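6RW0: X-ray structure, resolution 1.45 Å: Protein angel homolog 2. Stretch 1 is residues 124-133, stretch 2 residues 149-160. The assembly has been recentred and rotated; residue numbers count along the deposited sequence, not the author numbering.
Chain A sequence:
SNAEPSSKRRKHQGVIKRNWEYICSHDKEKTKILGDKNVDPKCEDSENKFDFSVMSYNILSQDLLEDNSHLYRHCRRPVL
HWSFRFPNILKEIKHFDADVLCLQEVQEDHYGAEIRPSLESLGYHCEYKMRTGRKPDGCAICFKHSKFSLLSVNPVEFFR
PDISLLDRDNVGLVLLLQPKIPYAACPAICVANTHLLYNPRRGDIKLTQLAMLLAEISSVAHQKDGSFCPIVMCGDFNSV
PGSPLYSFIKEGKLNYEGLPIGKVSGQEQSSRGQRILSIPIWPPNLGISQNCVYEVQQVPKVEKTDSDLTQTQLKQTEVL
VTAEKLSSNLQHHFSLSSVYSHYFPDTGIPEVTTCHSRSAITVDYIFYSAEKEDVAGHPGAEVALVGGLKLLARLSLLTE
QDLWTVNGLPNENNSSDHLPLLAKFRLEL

Stretch 1 (124-133) YHCEYKMRTG
Stretch 2 149-160: SLLSVNPVEFFR

Two strands of one chain run side by side in nearly the same direction, too far apart for backbone pairing, and are joined through their side chains: a ladder of van der Waals contacts, mostly apolar carbon against polar side chains, one lysine-glutamate salt bridge and one water.

Strand 124-130 and strand 149-157 are extended, and their N-to-C directions differ by 15° (signed crossing angle -15°), with axes 8.1 Å apart at closest approach. In the register, H125 CA lies 8.9 Å from L150 CA, E127 CA 7.8 Å from V153 CA, K129 CA 6.5 Å from P155 CA and T132 CA 7.3 Å from F159 CA, so the gap narrows toward K129. No hydrogen bond joins the two backbones. Only 383 Å² is buried, both sides summed.

The alternation of an extended chain sets the pattern on the first strand. H125, E127 and K129 send CA-to-CB toward the partner, while Y128 between the last two points away. Phi/psi values of -92/131, -127/134 and -139/112 keep these three in the beta region. On the second strand L150, V153 and P155 point toward the first. L150 and V153 are three residues apart rather than two, and between them L151 departs from the extended pattern at -95/-40, before S152 returns to -160/154.

At the first rung, H125 (chi1 t, chi2 72°) and E127 (chi1 m, chi2 m, chi3 -14°) act as a unit. H125 NE2 donates to E127 OE2 at 2.9 Å with an angle of 159°, tying the two side chains together beside L150. L150 (chi1 t, chi2 p) packs its CD2 3.9 Å from H125 NE2 and 3.7 Å from E127 OE2. V153, with chi1 t, sets CG2 3.9 Å from E127 CD. Leucine and valine thus supply compact apolar surface against a polar pair whose hydrogen bond is made within its own strand.

K129 is the residue of its stretch most covered by the other, with 74 Å² covered, and works along its length. Its chi angles t, p, t, t carry the chain across P155, with K129 CD 3.8 Å from P155 CB, and deliver the amine to the salt bridge: K129 NZ donates to E157 OE2 at 2.7 Å. Proline, with phi -73°, offers carbon to the lysine's methylenes. E157 starts sideways, but chi1 m, chi2 t and chi3 -9° bring its carboxylate nearer to the first stretch. V156 points away and is buried.

Beyond the strands, T132 (phi/psi -86/-178, chi1 p) closes the contact with both branches. Its methyl CG2 lies 3.6 Å from E157 CD; its hydroxyl OG1 lies 3.6 Å from F159 CB, oblique to the F159 ring (chi1 t, chi2 67°). One water bridges here, donating to T132 OG1 at 2.9 Å and accepting from F159 N at 3.0 Å. A beta-branched hydroxyl residue fits, presenting carbon and oxygen from one CB. G133 follows at phi 63°, a positive value that by itself favours glycine.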

# COMPACT_ATOMS: atom_id res chain seq x y z
N TYR A 124 20.03 -3.09 3.48
CA TYR A 124 18.85 -3.50 2.71
C TYR A 124 19.22 -3.86 1.27
O TYR A 124 20.05 -3.21 0.71
CB TYR A 124 17.83 -2.37 2.58
CG TYR A 124 17.12 -2.02 3.85
CD1 TYR A 124 16.07 -2.77 4.31
CD2 TYR A 124 17.54 -0.95 4.62
CE1 TYR A 124 15.43 -2.47 5.49
CE2 TYR A 124 16.91 -0.64 5.80
CZ TYR A 124 15.85 -1.40 6.24
OH TYR A 124 15.23 -1.10 7.40
N HIS A 125 18.59 -4.88 0.74
CA HIS A 125 18.58 -5.15 -0.71
C HIS A 125 17.32 -4.45 -1.22
O HIS A 125 16.30 -4.70 -0.67
CB HIS A 125 18.51 -6.63 -0.99
CG HIS A 125 18.41 -6.84 -2.44
ND1 HIS A 125 19.46 -6.63 -3.25
CD2 HIS A 125 17.37 -7.06 -3.24
CE1 HIS A 125 19.10 -6.80 -4.48
NE2 HIS A 125 17.86 -7.10 -4.47
N CYS A 126 17.39 -3.65 -2.27
CA CYS A 126 16.28 -2.85 -2.75
C CYS A 126 15.86 -3.26 -4.16
O CYS A 126 16.70 -3.43 -5.04
CB CYS A 126 16.69 -1.37 -2.81
SG CYS A 126 17.18 -0.69 -1.22
N GLU A 127 14.54 -3.37 -4.36
CA GLU A 127 13.96 -3.62 -5.68
C GLU A 127 12.91 -2.57 -6.00
O GLU A 127 12.04 -2.28 -5.16
CB GLU A 127 13.33 -5.02 -5.75
CG GLU A 127 14.33 -6.17 -5.69
CD GLU A 127 15.19 -6.32 -6.94
OE1 GLU A 127 14.86 -5.72 -8.00
OE2 GLU A 127 16.19 -7.06 -6.87
N TYR A 128 12.96 -2.02 -7.21
CA TYR A 128 12.13 -0.89 -7.59
C TYR A 128 11.26 -1.24 -8.79
O TYR A 128 11.66 -2.00 -9.67
CB TYR A 128 13.03 0.27 -8.00
CG TYR A 128 12.42 1.61 -8.36
CD1 TYR A 128 11.57 2.28 -7.49
CD2 TYR A 128 12.80 2.26 -9.53
CE1 TYR A 128 11.07 3.52 -7.81
CE2 TYR A 128 12.31 3.51 -9.85
CZ TYR A 128 11.45 4.14 -8.99
OH TYR A 128 10.99 5.39 -9.32
N LYS A 129 10.08 -0.63 -8.83
CA LYS A 129 9.24 -0.64 -10.02
C LYS A 129 8.65 0.74 -10.20
O LYS A 129 7.79 1.16 -9.42
CB LYS A 129 8.15 -1.70 -9.92
CG LYS A 129 7.22 -1.74 -11.12
CD LYS A 129 7.98 -2.00 -12.43
CE LYS A 129 7.04 -2.05 -13.60
NZ LYS A 129 7.76 -2.16 -14.89
N MET A 130 9.07 1.43 -11.24
CA MET A 130 8.60 2.77 -11.54
C MET A 130 7.27 2.71 -12.29
O MET A 130 7.03 1.79 -13.08
CB MET A 130 9.62 3.47 -12.45
CG MET A 130 9.43 4.95 -12.61
SD MET A 130 10.77 5.63 -13.63
CE MET A 130 10.61 4.69 -15.14
N ARG A 131 6.40 3.69 -12.02
CA ARG A 131 5.21 3.88 -12.84
C ARG A 131 5.61 4.05 -14.30
O ARG A 131 6.72 4.49 -14.61
CB ARG A 131 4.40 5.09 -12.36
CG ARG A 131 3.65 4.82 -11.06
CD ARG A 131 2.47 5.77 -10.92
NE ARG A 131 2.88 7.13 -10.61
CZ ARG A 131 2.08 8.18 -10.68
NH1 ARG A 131 2.55 9.38 -10.34
NH2 ARG A 131 0.82 8.06 -11.08
N THR A 132 4.71 3.67 -15.19
CA THR A 132 4.96 3.65 -16.62
C THR A 132 4.70 5.03 -17.23
O THR A 132 4.41 6.00 -16.52
CB THR A 132 4.16 2.51 -17.26
OG1 THR A 132 2.77 2.64 -16.95
CG2 THR A 132 4.64 1.17 -16.72
N GLY A 133 4.85 5.16 -18.53
CA GLY A 133 4.56 6.52 -19.03
C GLY A 133 5.48 7.62 -18.50
O GLY A 133 6.66 7.40 -18.21
N SER A 149 16.65 -14.18 1.95
CA SER A 149 17.15 -14.29 0.59
C SER A 149 16.01 -14.04 -0.40
O SER A 149 14.84 -14.29 -0.10
CB SER A 149 17.72 -15.68 0.30
OG SER A 149 18.86 -15.95 1.10
N LEU A 150 16.37 -13.58 -1.58
CA LEU A 150 15.39 -13.25 -2.61
C LEU A 150 15.17 -14.46 -3.51
O LEU A 150 16.12 -14.96 -4.12
CB LEU A 150 15.92 -12.08 -3.41
CG LEU A 150 15.05 -11.54 -4.54
CD1 LEU A 150 13.68 -11.13 -4.05
CD2 LEU A 150 15.81 -10.37 -5.15
N LEU A 151 13.92 -14.89 -3.63
CA LEU A 151 13.59 -15.98 -4.54
C LEU A 151 13.11 -15.48 -5.90
O LEU A 151 13.45 -16.06 -6.93
CB LEU A 151 12.53 -16.90 -3.92
CG LEU A 151 12.94 -17.54 -2.60
CD1 LEU A 151 11.84 -18.45 -2.09
CD2 LEU A 151 14.23 -18.32 -2.77
N SER A 152 12.29 -14.43 -5.92
CA SER A 152 11.81 -13.90 -7.19
C SER A 152 11.34 -12.46 -7.04
O SER A 152 10.91 -12.04 -5.96
CB SER A 152 10.69 -14.76 -7.78
OG SER A 152 9.55 -14.75 -6.95
N VAL A 153 11.41 -11.74 -8.15
CA VAL A 153 10.96 -10.36 -8.27
C VAL A 153 9.90 -10.33 -9.36
O VAL A 153 10.15 -10.76 -10.49
CB VAL A 153 12.13 -9.43 -8.63
CG1 VAL A 153 11.63 -7.98 -8.70
CG2 VAL A 153 13.26 -9.59 -7.64
N ASN A 154 8.72 -9.80 -9.03
CA ASN A 154 7.54 -9.93 -9.87
C ASN A 154 6.85 -8.58 -9.99
O ASN A 154 5.94 -8.25 -9.22
CB ASN A 154 6.63 -11.01 -9.29
CG ASN A 154 7.39 -12.30 -9.01
OD1 ASN A 154 7.55 -13.12 -9.90
ND2 ASN A 154 7.87 -12.46 -7.79
N PRO A 155 7.27 -7.77 -10.95
CA PRO A 155 6.62 -6.47 -11.15
C PRO A 155 5.24 -6.63 -11.76
O PRO A 155 4.96 -7.59 -12.48
CB PRO A 155 7.57 -5.75 -12.12
CG PRO A 155 8.16 -6.89 -12.97
CD PRO A 155 8.34 -8.01 -11.95
N VAL A 156 4.39 -5.63 -11.53
CA VAL A 156 3.05 -5.58 -12.11
C VAL A 156 2.86 -4.20 -12.72
O VAL A 156 3.03 -3.18 -12.02
CB VAL A 156 1.97 -5.84 -11.04
CG1 VAL A 156 0.61 -5.96 -11.68
CG2 VAL A 156 2.28 -7.09 -10.23
N GLU A 157 2.52 -4.14 -14.00
CA GLU A 157 2.14 -2.90 -14.66
C GLU A 157 0.64 -2.90 -14.86
O GLU A 157 0.09 -3.81 -15.51
CB GLU A 157 2.83 -2.76 -16.02
CG GLU A 157 4.32 -2.54 -15.90
CD GLU A 157 5.05 -2.39 -17.22
OE1 GLU A 157 4.45 -2.62 -18.30
OE2 GLU A 157 6.25 -2.04 -17.16
N PHE A 158 -0.05 -1.89 -14.31
CA PHE A 158 -1.49 -1.84 -14.49
C PHE A 158 -1.88 -1.23 -15.83
O PHE A 158 -3.03 -1.39 -16.26
CB PHE A 158 -2.18 -1.08 -13.35
CG PHE A 158 -1.92 -1.66 -11.97
CD1 PHE A 158 -1.92 -3.03 -11.74
CD2 PHE A 158 -1.69 -0.82 -10.89
CE1 PHE A 158 -1.69 -3.54 -10.46
CE2 PHE A 158 -1.47 -1.32 -9.64
CZ PHE A 158 -1.45 -2.69 -9.42
N PHE A 159 -0.95 -0.60 -16.50
CA PHE A 159 -1.23 -0.01 -17.83
C PHE A 159 -1.27 -1.13 -18.87
O PHE A 159 -0.29 -1.83 -19.00
CB PHE A 159 -0.16 1.00 -18.23
CG PHE A 159 -0.37 1.56 -19.61
CD1 PHE A 159 -1.45 2.37 -19.87
CD2 PHE A 159 0.46 1.22 -20.65
CE1 PHE A 159 -1.67 2.86 -21.14
CE2 PHE A 159 0.24 1.73 -21.92
CZ PHE A 159 -0.84 2.53 -22.16
N ARG A 160 -2.38 -1.30 -19.58
CA ARG A 160 -2.46 -2.27 -20.69
C ARG A 160 -2.80 -1.48 -21.95
O ARG A 160 -3.90 -1.04 -22.06
CB ARG A 160 -3.51 -3.34 -20.40
CG ARG A 160 -3.07 -4.39 -19.40
CD ARG A 160 -2.11 -5.38 -20.01
NE ARG A 160 -2.72 -6.15 -21.07
CZ ARG A 160 -3.23 -7.37 -20.93
NH1 ARG A 160 -3.14 -8.00 -19.77
NH2 ARG A 160 -3.88 -7.94 -21.93
O HOH W 1 1.59 0.50 -15.45